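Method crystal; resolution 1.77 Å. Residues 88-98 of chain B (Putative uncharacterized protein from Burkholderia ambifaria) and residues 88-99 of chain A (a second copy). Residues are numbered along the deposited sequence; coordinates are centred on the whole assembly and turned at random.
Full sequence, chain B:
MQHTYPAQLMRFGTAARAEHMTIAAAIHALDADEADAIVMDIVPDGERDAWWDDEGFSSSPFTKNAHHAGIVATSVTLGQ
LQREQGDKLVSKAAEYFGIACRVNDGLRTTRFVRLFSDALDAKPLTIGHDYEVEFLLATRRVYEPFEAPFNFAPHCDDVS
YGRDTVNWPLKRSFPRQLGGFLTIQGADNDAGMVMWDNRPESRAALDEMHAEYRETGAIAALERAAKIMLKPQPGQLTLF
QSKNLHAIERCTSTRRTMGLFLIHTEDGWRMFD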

# COMPACT_ATOMS: atom_id res chain seq x y z
N LYS B 88 -4.69 -12.03 3.43
CA LYS B 88 -5.72 -10.99 3.36
C LYS B 88 -5.28 -9.72 4.02
O LYS B 88 -5.79 -8.63 3.68
CB LYS B 88 -7.00 -11.46 4.03
CG LYS B 88 -7.73 -12.57 3.27
CD LYS B 88 -9.12 -12.73 3.89
CE LYS B 88 -10.18 -13.05 2.84
NZ LYS B 88 -10.03 -14.44 2.32
N LEU B 89 -4.38 -9.88 5.00
CA LEU B 89 -3.73 -8.72 5.65
C LEU B 89 -2.85 -8.00 4.65
O LEU B 89 -2.91 -6.78 4.57
CB LEU B 89 -2.90 -9.12 6.90
CG LEU B 89 -2.04 -7.99 7.52
CD1 LEU B 89 -2.99 -6.88 7.92
CD2 LEU B 89 -1.33 -8.69 8.69
N VAL B 90 -2.12 -8.75 3.81
CA VAL B 90 -1.24 -8.08 2.86
C VAL B 90 -2.09 -7.38 1.82
O VAL B 90 -1.87 -6.24 1.48
CB VAL B 90 -0.27 -9.07 2.19
CG1 VAL B 90 0.60 -8.33 1.19
CG2 VAL B 90 0.56 -9.79 3.18
N SER B 91 -3.12 -8.07 1.34
CA SER B 91 -4.02 -7.49 0.37
C SER B 91 -4.76 -6.26 0.92
O SER B 91 -4.92 -5.27 0.20
CB SER B 91 -5.12 -8.54 0.05
OG SER B 91 -5.32 -8.35 -1.29
N LYS B 92 -5.23 -6.37 2.18
CA LYS B 92 -6.06 -5.25 2.77
C LYS B 92 -5.13 -4.12 3.08
O LYS B 92 -5.53 -2.94 2.90
CB LYS B 92 -6.85 -5.61 4.02
CG LYS B 92 -7.88 -6.69 3.74
CD LYS B 92 -9.03 -6.14 2.90
CE LYS B 92 -9.76 -5.04 3.64
NZ LYS B 92 -10.87 -4.60 2.73
N ALA B 93 -3.86 -4.43 3.35
CA ALA B 93 -2.90 -3.33 3.61
C ALA B 93 -2.66 -2.57 2.29
O ALA B 93 -2.59 -1.33 2.27
CB ALA B 93 -1.57 -3.82 4.18
N ALA B 94 -2.46 -3.32 1.20
CA ALA B 94 -2.30 -2.67 -0.12
C ALA B 94 -3.45 -1.71 -0.37
O ALA B 94 -3.20 -0.53 -0.80
CB ALA B 94 -2.27 -3.74 -1.24
N GLU B 95 -4.69 -2.14 -0.12
CA GLU B 95 -5.88 -1.27 -0.28
C GLU B 95 -5.80 -0.04 0.64
O GLU B 95 -6.07 1.12 0.18
CB GLU B 95 -7.20 -2.00 -0.03
CG GLU B 95 -7.41 -3.19 -0.98
CD GLU B 95 -8.74 -3.87 -0.78
OE1 GLU B 95 -9.00 -4.40 0.34
OE2 GLU B 95 -9.48 -3.90 -1.74
N TYR B 96 -5.43 -0.26 1.90
CA TYR B 96 -5.48 0.82 2.90
C TYR B 96 -4.50 1.93 2.53
O TYR B 96 -4.85 3.14 2.47
CB TYR B 96 -5.26 0.25 4.29
CG TYR B 96 -5.10 1.31 5.37
CD1 TYR B 96 -6.22 1.77 6.06
CD2 TYR B 96 -3.81 1.76 5.78
CE1 TYR B 96 -6.08 2.71 7.11
CE2 TYR B 96 -3.69 2.73 6.79
CZ TYR B 96 -4.82 3.17 7.46
OH TYR B 96 -4.66 4.16 8.42
N PHE B 97 -3.24 1.54 2.27
CA PHE B 97 -2.22 2.51 1.93
C PHE B 97 -2.39 3.12 0.59
O PHE B 97 -2.14 4.31 0.38
CB PHE B 97 -0.81 1.90 2.14
CG PHE B 97 -0.52 1.66 3.59
CD1 PHE B 97 -0.15 2.73 4.43
CD2 PHE B 97 -0.69 0.39 4.14
CE1 PHE B 97 0.08 2.56 5.78
CE2 PHE B 97 -0.44 0.22 5.50
CZ PHE B 97 -0.05 1.28 6.31
N GLY B 98 -2.90 2.31 -0.33
CA GLY B 98 -3.28 2.88 -1.64
C GLY B 98 -4.36 3.94 -1.61
O GLY B 98 -4.22 5.00 -2.25
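Chain A, residues 88-99: KLVSKAAEYFGI

Residues 88-99 of chain A form a helix, as do residues 88-98 of chain B, and both helices extend beyond these limits in either direction. Regular i to i+4 backbone hydrogen bonds hold each one, for example A:Ala94 N to A:Val90 O at 3.0 Å and its counterpart B:Ala94 N to B:Val90 O, also 3.0 Å. The two run in broadly the same direction, with a crossing angle of -40° and an axial separation of 7.9 Å at closest approach. Equivalent residues face each other: the CA atoms of B:Val90 and A:Val90 lie 5.2 Å apart, and those of B:Gly98 and A:Gly98 5.1 Å.

No hydrogen bond crosses between the helices; the contact is apolar and nearly symmetric. At one end the two valines meet, B:Val90 CG2 to A:Val90 CG2 at 4.1 Å. Each also touches the other chain's leucine, with B:Leu89 CD2 3.8 Å from A:Val90 CG2 and B:Val90 CG2 3.8 Å from A:Leu89 CD2. The leucine CA-to-CB bonds point sideways, but the t, p rotamers bring the side-chain ends nearer the partner. B:Val90 CG1 then packs on A:Ala93 CB at 3.9 Å.

Further along, small residues receive large ones. A:Ala94 CB lies over a face of the B:Phe97 ring, 3.5 Å from its centroid, and B:Ala94 CB sits likewise over A:Phe97 at 3.6 Å; these are CH-pi contacts, and a lone methyl lets the ring come this close. At the next position the backbones come close, B:Gly98 CA 4.2 Å from A:Phe97 O and B:Phe97 O 4.2 Å from A:Gly98 CA; having no side chain suits glycine here within its own helix, since an ideal CB on B:Gly98 would clash with B:Ala94 O at 2.9 Å, and one on A:Gly98 with A:Ala94 O at the same distance.

Polar side chains keep out of the contact. B:Ser91 and B:Glu95 point away, and B:Lys92 NZ forms a salt bridge with B:Glu95 OE1 at 3.0 Å within its own helix.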

# COMPACT_ATOMS: atom_id res chain seq x y z
N LYS A 88 7.46 -7.99 7.60
CA LYS A 88 8.21 -7.18 6.61
C LYS A 88 7.50 -7.13 5.24
O LYS A 88 7.67 -6.12 4.50
CB LYS A 88 9.66 -7.62 6.46
CG LYS A 88 10.46 -7.46 7.77
CD LYS A 88 11.65 -8.41 7.76
CE LYS A 88 12.76 -7.99 8.75
NZ LYS A 88 14.07 -8.57 8.30
N LEU A 89 6.77 -8.19 4.86
CA LEU A 89 6.01 -8.17 3.62
C LEU A 89 4.83 -7.20 3.79
O LEU A 89 4.53 -6.42 2.87
CB LEU A 89 5.48 -9.56 3.28
CG LEU A 89 4.42 -9.64 2.27
CD1 LEU A 89 5.05 -9.19 0.94
CD2 LEU A 89 3.99 -11.10 2.09
N VAL A 90 4.18 -7.19 4.97
CA VAL A 90 3.06 -6.19 5.17
C VAL A 90 3.60 -4.75 5.05
O VAL A 90 3.01 -3.91 4.33
CB VAL A 90 2.38 -6.41 6.52
CG1 VAL A 90 1.29 -5.37 6.73
CG2 VAL A 90 1.71 -7.83 6.61
N SER A 91 4.76 -4.48 5.66
CA SER A 91 5.29 -3.12 5.69
C SER A 91 5.81 -2.75 4.30
O SER A 91 5.58 -1.65 3.82
CB SER A 91 6.37 -2.86 6.76
OG SER A 91 7.41 -3.77 6.58
N LYS A 92 6.50 -3.68 3.62
CA LYS A 92 6.94 -3.35 2.22
C LYS A 92 5.78 -3.22 1.27
O LYS A 92 5.89 -2.41 0.33
CB LYS A 92 7.95 -4.37 1.68
CG LYS A 92 8.81 -3.89 0.54
CD LYS A 92 9.68 -2.72 1.01
CE LYS A 92 10.97 -2.49 0.23
NZ LYS A 92 12.11 -3.29 0.75
N ALA A 93 4.68 -3.99 1.47
CA ALA A 93 3.46 -3.81 0.60
C ALA A 93 2.92 -2.41 0.81
O ALA A 93 2.47 -1.77 -0.14
CB ALA A 93 2.36 -4.86 0.92
N ALA A 94 2.94 -1.91 2.07
CA ALA A 94 2.41 -0.56 2.29
C ALA A 94 3.29 0.41 1.46
O ALA A 94 2.74 1.33 0.86
CB ALA A 94 2.56 -0.15 3.78
N GLU A 95 4.62 0.26 1.50
CA GLU A 95 5.53 1.14 0.70
C GLU A 95 5.27 1.01 -0.78
O GLU A 95 5.09 2.02 -1.52
CB GLU A 95 7.05 0.88 0.95
CG GLU A 95 7.57 1.27 2.31
CD GLU A 95 9.07 0.90 2.35
OE1 GLU A 95 9.86 1.42 1.51
OE2 GLU A 95 9.42 0.02 3.13
N TYR A 96 5.13 -0.22 -1.22
CA TYR A 96 4.94 -0.46 -2.65
C TYR A 96 3.67 0.20 -3.16
O TYR A 96 3.73 0.97 -4.17
CB TYR A 96 4.90 -1.96 -2.93
CG TYR A 96 4.71 -2.26 -4.42
CD1 TYR A 96 5.78 -2.27 -5.32
CD2 TYR A 96 3.45 -2.57 -4.90
CE1 TYR A 96 5.54 -2.58 -6.69
CE2 TYR A 96 3.21 -2.88 -6.24
CZ TYR A 96 4.26 -2.87 -7.12
OH TYR A 96 4.01 -3.17 -8.44
N PHE A 97 2.57 -0.05 -2.50
CA PHE A 97 1.28 0.48 -3.00
C PHE A 97 1.11 1.94 -2.71
O PHE A 97 0.51 2.64 -3.52
CB PHE A 97 0.12 -0.37 -2.48
CG PHE A 97 0.08 -1.69 -3.19
CD1 PHE A 97 -0.38 -1.77 -4.51
CD2 PHE A 97 0.58 -2.82 -2.55
CE1 PHE A 97 -0.36 -3.01 -5.17
CE2 PHE A 97 0.63 -4.05 -3.20
CZ PHE A 97 0.13 -4.12 -4.51
N GLY A 98 1.73 2.41 -1.64
CA GLY A 98 1.69 3.86 -1.29
C GLY A 98 2.47 4.65 -2.34
O GLY A 98 2.06 5.73 -2.81
N ILE A 99 3.58 4.10 -2.77
CA ILE A 99 4.43 4.79 -3.77
C ILE A 99 3.76 4.78 -5.13
O ILE A 99 3.75 5.79 -5.84
CB ILE A 99 5.83 4.17 -3.87
CG1 ILE A 99 6.63 4.56 -2.62
CG2 ILE A 99 6.64 4.68 -5.07
CD1 ILE A 99 7.92 3.78 -2.54